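Plasmodesmata-located protein 8 (Arabidopsis thaliana, PDB 6GRF) probably modulates cell-to-cell trafficking at plasmodesmata and carries an extracellular region built from two DUF26 (Gnk2-homologous) domains. Local coordinates at residues I7-G12 against A199-L204; Q82-Q87 against A98-E103; A181-S186 against A205-R210. One frame throughout, in Å; residues are numbered along the deposited sequence.

Contact 1: I7-G12 against A199-L204; sequences IFIYGG and AAEVYL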
loop_
_atom_site.group_PDB
_atom_site.type_symbol
_atom_site.label_atom_id
_atom_site.label_comp_id
_atom_site.label_asym_id
_atom_site.label_seq_id
_atom_site.Cartn_x
_atom_site.Cartn_y
_atom_site.Cartn_z
ATOM N N ILE A 7 -12.872 -0.083 -3.395
ATOM C CA ILE A 7 -12.729 1.148 -4.211
ATOM C C ILE A 7 -11.245 1.420 -4.535
ATOM O O ILE A 7 -10.341 1.111 -3.757
ATOM C CB ILE A 7 -13.416 2.362 -3.549
ATOM C CG1 ILE A 7 -12.730 2.798 -2.252
ATOM C CG2 ILE A 7 -14.900 2.099 -3.340
ATOM C CD1 ILE A 7 -11.882 4.046 -2.392
ATOM N N PHE A 8 -11.036 2.033 -5.705
ATOM C CA PHE A 8 -9.738 2.270 -6.315
ATOM C C PHE A 8 -9.059 3.479 -5.663
ATOM O O PHE A 8 -9.637 4.541 -5.632
ATOM C CB PHE A 8 -9.915 2.518 -7.815
ATOM C CG PHE A 8 -8.642 2.806 -8.563
ATOM C CD1 PHE A 8 -7.815 1.777 -8.978
ATOM C CD2 PHE A 8 -8.266 4.107 -8.849
ATOM C CE1 PHE A 8 -6.634 2.042 -9.657
ATOM C CE2 PHE A 8 -7.085 4.370 -9.529
ATOM C CZ PHE A 8 -6.268 3.337 -9.929
ATOM N N ILE A 9 -7.819 3.309 -5.181
ATOM C CA ILE A 9 -7.049 4.417 -4.619
ATOM C C ILE A 9 -6.014 4.889 -5.644
ATOM O O ILE A 9 -6.062 6.036 -6.070
ATOM C CB ILE A 9 -6.425 4.040 -3.263
ATOM C CG1 ILE A 9 -7.528 3.675 -2.268
ATOM C CG2 ILE A 9 -5.539 5.166 -2.741
ATOM C CD1 ILE A 9 -7.039 3.344 -0.891
ATOM N N TYR A 10 -5.090 4.009 -6.045
ATOM C CA TYR A 10 -4.092 4.368 -7.038
ATOM C C TYR A 10 -3.504 3.102 -7.674
ATOM O O TYR A 10 -3.532 2.021 -7.095
ATOM C CB TYR A 10 -2.981 5.237 -6.433
ATOM C CG TYR A 10 -1.884 4.489 -5.718
ATOM C CD1 TYR A 10 -0.770 4.013 -6.397
ATOM C CD2 TYR A 10 -1.950 4.262 -4.352
ATOM C CE1 TYR A 10 0.238 3.321 -5.741
ATOM C CE2 TYR A 10 -0.948 3.572 -3.681
ATOM C CZ TYR A 10 0.147 3.097 -4.379
ATOM O OH TYR A 10 1.124 2.416 -3.720
ATOM N N GLY A 11 -2.966 3.283 -8.878
ATOM C CA GLY A 11 -2.251 2.251 -9.605
ATOM C C GLY A 11 -1.111 2.854 -10.407
ATOM O O GLY A 11 -1.144 4.041 -10.766
ATOM N N GLY A 12 -0.086 2.038 -10.671
ATOM C CA GLY A 12 1.056 2.444 -11.486
ATOM C C GLY A 12 1.663 1.235 -12.166
ATOM O O GLY A 12 1.661 0.146 -11.599
ATOM N N ALA A 199 -8.265 16.266 6.272
ATOM C CA ALA A 199 -8.067 14.873 5.990
ATOM C C ALA A 199 -7.016 14.746 4.887
ATOM O O ALA A 199 -7.029 15.506 3.940
ATOM C CB ALA A 199 -9.374 14.241 5.580
ATOM N N ALA A 200 -6.111 13.785 5.035
ATOM C CA ALA A 200 -5.124 13.508 4.005
ATOM C C ALA A 200 -4.648 12.057 4.089
ATOM O O ALA A 200 -4.824 11.409 5.098
ATOM C CB ALA A 200 -3.971 14.458 4.147
ATOM N N GLU A 201 -4.027 11.581 3.004
ATOM C CA GLU A 201 -3.456 10.236 2.927
ATOM C C GLU A 201 -2.131 10.307 2.161
ATOM O O GLU A 201 -2.015 11.030 1.195
ATOM C CB GLU A 201 -4.456 9.245 2.321
ATOM C CG GLU A 201 -5.172 9.710 1.056
ATOM C CD GLU A 201 -6.197 8.718 0.489
ATOM O OE1 GLU A 201 -6.567 7.758 1.223
ATOM O OE2 GLU A 201 -6.631 8.886 -0.692
ATOM N N VAL A 202 -1.126 9.582 2.658
ATOM C CA VAL A 202 0.141 9.409 1.979
ATOM C C VAL A 202 0.473 7.916 1.880
ATOM O O VAL A 202 0.463 7.180 2.883
ATOM C CB VAL A 202 1.262 10.183 2.689
ATOM C CG1 VAL A 202 2.639 9.671 2.299
ATOM C CG2 VAL A 202 1.141 11.668 2.412
ATOM N N TYR A 203 0.790 7.485 0.653
ATOM C CA TYR A 203 1.155 6.113 0.363
ATOM C C TYR A 203 2.591 6.090 -0.158
ATOM O O TYR A 203 2.883 6.704 -1.174
ATOM C CB TYR A 203 0.208 5.507 -0.668
ATOM C CG TYR A 203 -1.217 5.384 -0.202
ATOM C CD1 TYR A 203 -1.689 4.202 0.333
ATOM C CD2 TYR A 203 -2.094 6.448 -0.303
ATOM C CE1 TYR A 203 -2.996 4.080 0.769
ATOM C CE2 TYR A 203 -3.402 6.346 0.131
ATOM C CZ TYR A 203 -3.849 5.161 0.677
ATOM O OH TYR A 203 -5.134 5.047 1.096
ATOM N N LEU A 204 3.471 5.419 0.585
ATOM C CA LEU A 204 4.827 5.176 0.150
ATOM C C LEU A 204 4.912 3.741 -0.371
ATOM O O LEU A 204 3.940 3.007 -0.328
ATOM C CB LEU A 204 5.782 5.406 1.323
ATOM C CG LEU A 204 5.625 6.748 2.034
ATOM C CD1 LEU A 204 6.735 6.936 3.050
ATOM C CD2 LEU A 204 5.604 7.898 1.036
#
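Ile9 and Tyr10 are the residues of 7-12 that reach the 199-204 strand, and Tyr203 receives them both. Ile9 comes first and crosses the Tyr203 side chain at about a right angle. With CG2 anti to its backbone N (CG1 at chi1 -60°), that methyl lies 3.8 Å from Tyr203 CE2, while Ile9 CD1, at the end of the other branch, sits 3.2 Å from Tyr203 OH. The hydroxyl in turn donates to Glu201 OE1 over 3.1 Å, meeting the carboxylate from 59° above its plane. Tyr10 follows, and its CE2 is 3.8 Å from Tyr203 CB. The two rings are inclined at 56° with centroids 5.7 Å apart, an oblique pairing. Consecutive residues can both point this way because Ile9 and Tyr10 stand opposite the single residue Gln101 of the neighbouring strand, a classic beta bulge, to which both are tied by backbone hydrogen bonds. No hydrogen bond joins the two segments, and their axes stay 10.0 Å apart, so the strands meet through side chains and not as sheet neighbours. On its far flank Tyr203 stacks with Tyr208. The arrangement is that of an interface between tandem domains: the first strand of one DUF26 sheet packs against an inner strand of the other, next to its edge strand 122-127.

Contact 2: Q82-Q87 against A98-E103; sequences QTSVDQ and ASLQLE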
loop_
_atom_site.group_PDB
_atom_site.type_symbol
_atom_site.label_atom_id
_atom_site.label_comp_id
_atom_site.label_asym_id
_atom_site.label_seq_id
_atom_site.Cartn_x
_atom_site.Cartn_y
_atom_site.Cartn_z
ATOM N N GLN A 82 -8.867 -11.076 -5.251
ATOM C CA GLN A 82 -9.376 -11.540 -6.542
ATOM C C GLN A 82 -9.694 -10.318 -7.417
ATOM O O GLN A 82 -9.332 -10.291 -8.590
ATOM C CB GLN A 82 -10.585 -12.466 -6.367
ATOM C CG GLN A 82 -11.149 -13.026 -7.672
ATOM C CD GLN A 82 -10.118 -13.765 -8.495
ATOM O OE1 GLN A 82 -9.529 -13.211 -9.422
ATOM N NE2 GLN A 82 -9.882 -15.023 -8.159
ATOM N N THR A 83 -10.346 -9.310 -6.835
ATOM C CA THR A 83 -10.719 -8.091 -7.563
ATOM C C THR A 83 -9.452 -7.377 -8.057
ATOM O O THR A 83 -9.401 -6.820 -9.165
ATOM C CB THR A 83 -11.580 -7.173 -6.683
ATOM O OG1 THR A 83 -12.684 -7.934 -6.196
ATOM C CG2 THR A 83 -12.085 -5.954 -7.424
ATOM N N SER A 84 -8.441 -7.404 -7.197
ATOM C CA SER A 84 -7.173 -6.754 -7.385
ATOM C C SER A 84 -6.395 -7.391 -8.557
ATOM O O SER A 84 -5.830 -6.700 -9.409
ATOM C CB SER A 84 -6.431 -6.815 -6.072
ATOM O OG SER A 84 -5.055 -6.614 -6.239
ATOM N N VAL A 85 -6.393 -8.721 -8.612
ATOM C CA VAL A 85 -5.693 -9.455 -9.673
ATOM C C VAL A 85 -6.339 -9.132 -11.036
ATOM O O VAL A 85 -5.633 -8.912 -12.028
ATOM C CB VAL A 85 -5.653 -10.960 -9.348
ATOM C CG1 VAL A 85 -5.341 -11.817 -10.562
ATOM C CG2 VAL A 85 -4.659 -11.236 -8.233
ATOM N N ASP A 86 -7.673 -9.047 -11.076
ATOM C CA ASP A 86 -8.381 -8.691 -12.285
ATOM C C ASP A 86 -8.063 -7.240 -12.659
ATOM O O ASP A 86 -7.737 -6.949 -13.789
ATOM C CB ASP A 86 -9.881 -8.921 -12.124
ATOM C CG ASP A 86 -10.234 -10.392 -11.995
ATOM O OD1 ASP A 86 -9.750 -11.183 -12.841
ATOM O OD2 ASP A 86 -10.982 -10.741 -11.047
ATOM N N GLN A 87 -8.145 -6.328 -11.694
ATOM C CA GLN A 87 -7.969 -4.906 -11.993
ATOM C C GLN A 87 -6.541 -4.620 -12.485
ATOM O O GLN A 87 -6.368 -3.833 -13.407
ATOM C CB GLN A 87 -8.316 -4.054 -10.768
ATOM C CG GLN A 87 -8.035 -2.564 -10.940
ATOM C CD GLN A 87 -9.033 -1.813 -11.789
ATOM O OE1 GLN A 87 -10.051 -2.344 -12.232
ATOM N NE2 GLN A 87 -8.752 -0.539 -12.014
ATOM N N ALA A 98 4.058 -3.522 -11.811
ATOM C CA ALA A 98 2.763 -2.917 -11.555
ATOM C C ALA A 98 2.476 -2.934 -10.056
ATOM O O ALA A 98 2.911 -3.836 -9.327
ATOM C CB ALA A 98 1.675 -3.645 -12.307
ATOM N N SER A 99 1.736 -1.922 -9.609
ATOM C CA SER A 99 1.204 -1.910 -8.262
ATOM C C SER A 99 -0.216 -1.333 -8.290
ATOM O O SER A 99 -0.573 -0.558 -9.184
ATOM C CB SER A 99 2.111 -1.162 -7.333
ATOM O OG SER A 99 2.183 0.197 -7.713
ATOM N N LEU A 100 -1.017 -1.761 -7.315
ATOM C CA LEU A 100 -2.411 -1.402 -7.228
ATOM C C LEU A 100 -2.832 -1.366 -5.762
ATOM O O LEU A 100 -2.686 -2.354 -5.050
ATOM C CB LEU A 100 -3.250 -2.434 -7.977
ATOM C CG LEU A 100 -4.753 -2.255 -7.798
ATOM C CD1 LEU A 100 -5.225 -0.988 -8.495
ATOM C CD2 LEU A 100 -5.505 -3.470 -8.311
ATOM N N GLN A 101 -3.415 -0.235 -5.361
ATOM C CA GLN A 101 -3.920 -0.039 -4.030
ATOM C C GLN A 101 -5.432 0.190 -4.126
ATOM O O GLN A 101 -5.892 1.170 -4.727
ATOM C CB GLN A 101 -3.169 1.123 -3.380
ATOM C CG GLN A 101 -3.632 1.447 -1.966
ATOM C CD GLN A 101 -3.099 0.502 -0.921
ATOM O OE1 GLN A 101 -3.864 -0.176 -0.242
ATOM N NE2 GLN A 101 -1.788 0.474 -0.754
ATOM N N LEU A 102 -6.186 -0.780 -3.601
ATOM C CA LEU A 102 -7.607 -0.646 -3.329
ATOM C C LEU A 102 -7.754 -0.303 -1.846
ATOM O O LEU A 102 -6.791 -0.439 -1.088
ATOM C CB LEU A 102 -8.319 -1.958 -3.670
ATOM C CG LEU A 102 -8.116 -2.498 -5.090
ATOM C CD1 LEU A 102 -9.024 -3.686 -5.349
ATOM C CD2 LEU A 102 -8.365 -1.429 -6.144
ATOM N N GLU A 103 -8.950 0.118 -1.432
ATOM C CA GLU A 103 -9.171 0.453 -0.029
ATOM C C GLU A 103 -8.731 -0.712 0.874
ATOM O O GLU A 103 -8.108 -0.500 1.906
ATOM C CB GLU A 103 -10.635 0.825 0.214
ATOM C CG GLU A 103 -10.952 1.162 1.664
ATOM C CD GLU A 103 -10.016 2.174 2.311
ATOM O OE1 GLU A 103 -9.730 3.224 1.672
ATOM O OE2 GLU A 103 -9.556 1.905 3.449
#
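Leu100 and Leu102 both direct CB from strand 98-102 toward helix 82-87, and their methyls settle around Ser84. Leu100 is the more deeply engaged. Its CG is anti to the backbone N (chi1 172°), and the CD2 branch ends 3.4 Å from the carbonyl oxygen Ser84 O and 3.8 Å from Ser84 OG. The same methyl also meets the next turn of the helix: Gln87 crosses the Leu100 side chain at about a right angle, with Gln87 CG 3.8 Å from Leu100 CD2 and slightly farther from CD1. With CG anti to the backbone N (chi1 174°), the aliphatic CB and CG of Gln87 make the contact with the leucine, and a bend at chi2 turns CD out of line with them; Phe8 of the adjoining strand also touches this glutamine.

The helix runs across the strand at 137°, with the axes 9.2 Å apart at their closest. This is the helix-on-antiparallel-sheet packing of a Gnk2-type domain, in which helix 74-91 lies over the sheet containing strands 8-13, 98-102 and 105-110. Leu102 occupies the neighbouring position on the same strand face, its CD1 4.1 Å from both Ser84 CA and Ser84 CB and 4.3 Å from Thr83 CG2. Ser84 is thus flanked by a methyl from each leucine, while Cys105 and Leu107 touch it from the next strand. Its hydroxyl is buried here without a hydrogen-bonding partner in the model. The Thr83 hydroxyl differs, being bonded to Lys79 O one helical turn back.

Contact 3: A181-S186 against A205-R210; sequences ACLAES and AQCYAR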
loop_
_atom_site.group_PDB
_atom_site.type_symbol
_atom_site.label_atom_id
_atom_site.label_comp_id
_atom_site.label_asym_id
_atom_site.label_seq_id
_atom_site.Cartn_x
_atom_site.Cartn_y
_atom_site.Cartn_z
ATOM N N ALA A 181 10.713 3.659 10.332
ATOM C CA ALA A 181 11.328 4.657 9.441
ATOM C C ALA A 181 10.381 5.001 8.282
ATOM O O ALA A 181 10.280 6.161 7.890
ATOM C CB ALA A 181 12.659 4.139 8.937
ATOM N N CYS A 182 9.690 3.991 7.737
ATOM C CA CYS A 182 8.778 4.201 6.639
ATOM C C CYS A 182 7.620 5.103 7.097
ATOM O O CYS A 182 7.266 6.062 6.417
ATOM C CB CYS A 182 8.271 2.868 6.097
ATOM S SG CYS A 182 7.363 2.993 4.531
ATOM N N LEU A 183 7.034 4.785 8.255
ATOM C CA LEU A 183 5.887 5.554 8.773
ATOM C C LEU A 183 6.341 6.955 9.190
ATOM O O LEU A 183 5.614 7.908 8.973
ATOM C CB LEU A 183 5.228 4.803 9.934
ATOM C CG LEU A 183 4.439 3.569 9.508
ATOM C CD1 LEU A 183 3.891 2.826 10.706
ATOM C CD2 LEU A 183 3.326 3.951 8.558
ATOM N N ALA A 184 7.555 7.068 9.735
ATOM C CA ALA A 184 8.137 8.377 10.074
ATOM C C ALA A 184 8.157 9.266 8.825
ATOM O O ALA A 184 7.765 10.412 8.883
ATOM C CB ALA A 184 9.523 8.231 10.665
ATOM N N GLU A 185 8.577 8.706 7.687
ATOM C CA GLU A 185 8.590 9.448 6.440
ATOM C C GLU A 185 7.157 9.785 5.991
ATOM O O GLU A 185 6.936 10.849 5.454
ATOM C CB GLU A 185 9.351 8.661 5.366
ATOM C CG GLU A 185 9.438 9.372 4.021
ATOM C CD GLU A 185 10.351 10.584 3.993
ATOM O OE1 GLU A 185 11.024 10.839 5.014
ATOM O OE2 GLU A 185 10.396 11.266 2.941
ATOM N N SER A 186 6.207 8.859 6.150
ATOM C CA SER A 186 4.795 9.094 5.784
ATOM C C SER A 186 4.240 10.336 6.485
ATOM O O SER A 186 3.593 11.170 5.877
ATOM C CB SER A 186 3.931 7.935 6.156
ATOM O OG SER A 186 3.779 7.072 5.058
ATOM N N ALA A 205 6.091 3.366 -0.869
ATOM C CA ALA A 205 6.304 2.049 -1.476
ATOM C C ALA A 205 5.937 0.915 -0.505
ATOM O O ALA A 205 5.354 -0.075 -0.937
ATOM C CB ALA A 205 7.731 1.934 -1.953
ATOM N N GLN A 206 6.249 1.062 0.792
ATOM C CA GLN A 206 6.155 -0.070 1.742
ATOM C C GLN A 206 5.251 0.229 2.962
ATOM O O GLN A 206 5.163 -0.596 3.887
ATOM C CB GLN A 206 7.565 -0.444 2.193
ATOM C CG GLN A 206 8.456 -0.976 1.072
ATOM C CD GLN A 206 8.361 -2.477 0.939
ATOM O OE1 GLN A 206 7.274 -3.048 0.951
ATOM N NE2 GLN A 206 9.508 -3.132 0.840
ATOM N N CYS A 207 4.559 1.374 2.965
ATOM C CA CYS A 207 3.659 1.735 4.069
ATOM C C CYS A 207 2.720 2.852 3.621
ATOM O O CYS A 207 2.917 3.443 2.553
ATOM C CB CYS A 207 4.433 2.174 5.306
ATOM S SG CYS A 207 5.425 3.677 5.087
ATOM N N TYR A 208 1.690 3.108 4.433
ATOM C CA TYR A 208 0.873 4.298 4.259
ATOM C C TYR A 208 0.266 4.744 5.597
ATOM O O TYR A 208 0.257 4.022 6.582
ATOM C CB TYR A 208 -0.216 4.080 3.210
ATOM C CG TYR A 208 -1.342 3.155 3.591
ATOM C CD1 TYR A 208 -1.302 1.803 3.287
ATOM C CD2 TYR A 208 -2.491 3.638 4.195
ATOM C CE1 TYR A 208 -2.364 0.960 3.586
ATOM C CE2 TYR A 208 -3.554 2.809 4.517
ATOM C CZ TYR A 208 -3.495 1.463 4.207
ATOM O OH TYR A 208 -4.547 0.644 4.516
ATOM N N ALA A 209 -0.251 5.967 5.582
ATOM C CA ALA A 209 -0.833 6.609 6.731
ATOM C C ALA A 209 -1.864 7.631 6.247
ATOM O O ALA A 209 -1.642 8.300 5.235
ATOM C CB ALA A 209 0.250 7.254 7.549
ATOM N N ARG A 210 -2.988 7.694 6.972
ATOM C CA ARG A 210 -4.138 8.543 6.678
ATOM C C ARG A 210 -4.587 9.182 7.992
ATOM O O ARG A 210 -4.495 8.570 9.022
ATOM C CB ARG A 210 -5.377 7.776 6.186
ATOM C CG ARG A 210 -5.173 6.854 4.997
ATOM C CD ARG A 210 -6.456 6.523 4.242
ATOM N NE ARG A 210 -7.223 5.456 4.865
ATOM C CZ ARG A 210 -8.138 5.644 5.812
ATOM N NH1 ARG A 210 -8.439 6.878 6.188
ATOM N NH2 ARG A 210 -8.736 4.605 6.379
#
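Cys182 and Cys207 meet through contrasting first torsions. In Cys182, on helix 181-186, SG is anti to the backbone N (chi1 -169°); in Cys207, on the strand, SG stands between the backbone N and the carbonyl carbon (chi1 63°). Each CB points toward the opposite segment, and the sulfurs join over 2.1 Å with a torsion about the S-S bond of -93°, close to the perpendicular that an unstrained disulfide adopts. The backbones are accordingly near, with the CA atoms of the two cysteines 6.2 Å apart.

Next to the bridge, Leu183 sends CB off to the flank, but its end comes closer to the strand: CD2 lies 3.9 Å from Cys207 CB and close to the Tyr208 carbonyl oxygen. The leucine also rests on Ala168 and Cys170 of strand 164-170, so it spans two strands of the sheet. One turn along the helix from Cys182, Ser186 meets the strand again. Its CB is 4.0 Å from Ala209 CB, and its OG is 3.8 Å from Cys207 SG, buried with no hydrogen-bonding partner in the model. The small side chains of Ser186 and Ala209 are consistent with the close backbone approach at this second point, where their CA atoms are again 6.2 Å apart. Tyr208, the residue between Cys207 and Ala209, directs CB away from the helix, and its side chain touches Tyr167 and Gln169 of strand 164-170.

No hydrogen bond crosses the contact; a covalent link and apolar contacts hold it. A helix laid over an antiparallel sheet and fastened to it by a disulfide is characteristic of the cysteine-rich DUF26 domain, here the second of the tandem pair.

From the N terminus, strand 8-13 opens the long loop that contact 1 closes 187 residues later at strand 199-204, joining the first DUF26 domain to the second. Contact 2 falls wholly within that loop and closes a short one of its own, between helix 74-91 and strand 98-102. It adjoins contact 1 in the first sheet, where strands 8-13 and 98-102 are neighbours. Contact 3 comes after contact 2 in series but crosses contact 1, because strand 199-204 lies between 181-186 and 205-210. Its helix and strand belong to the second domain, so contacts 2 and 3 each tie helix to sheet within one domain, their centres about 20 Å apart.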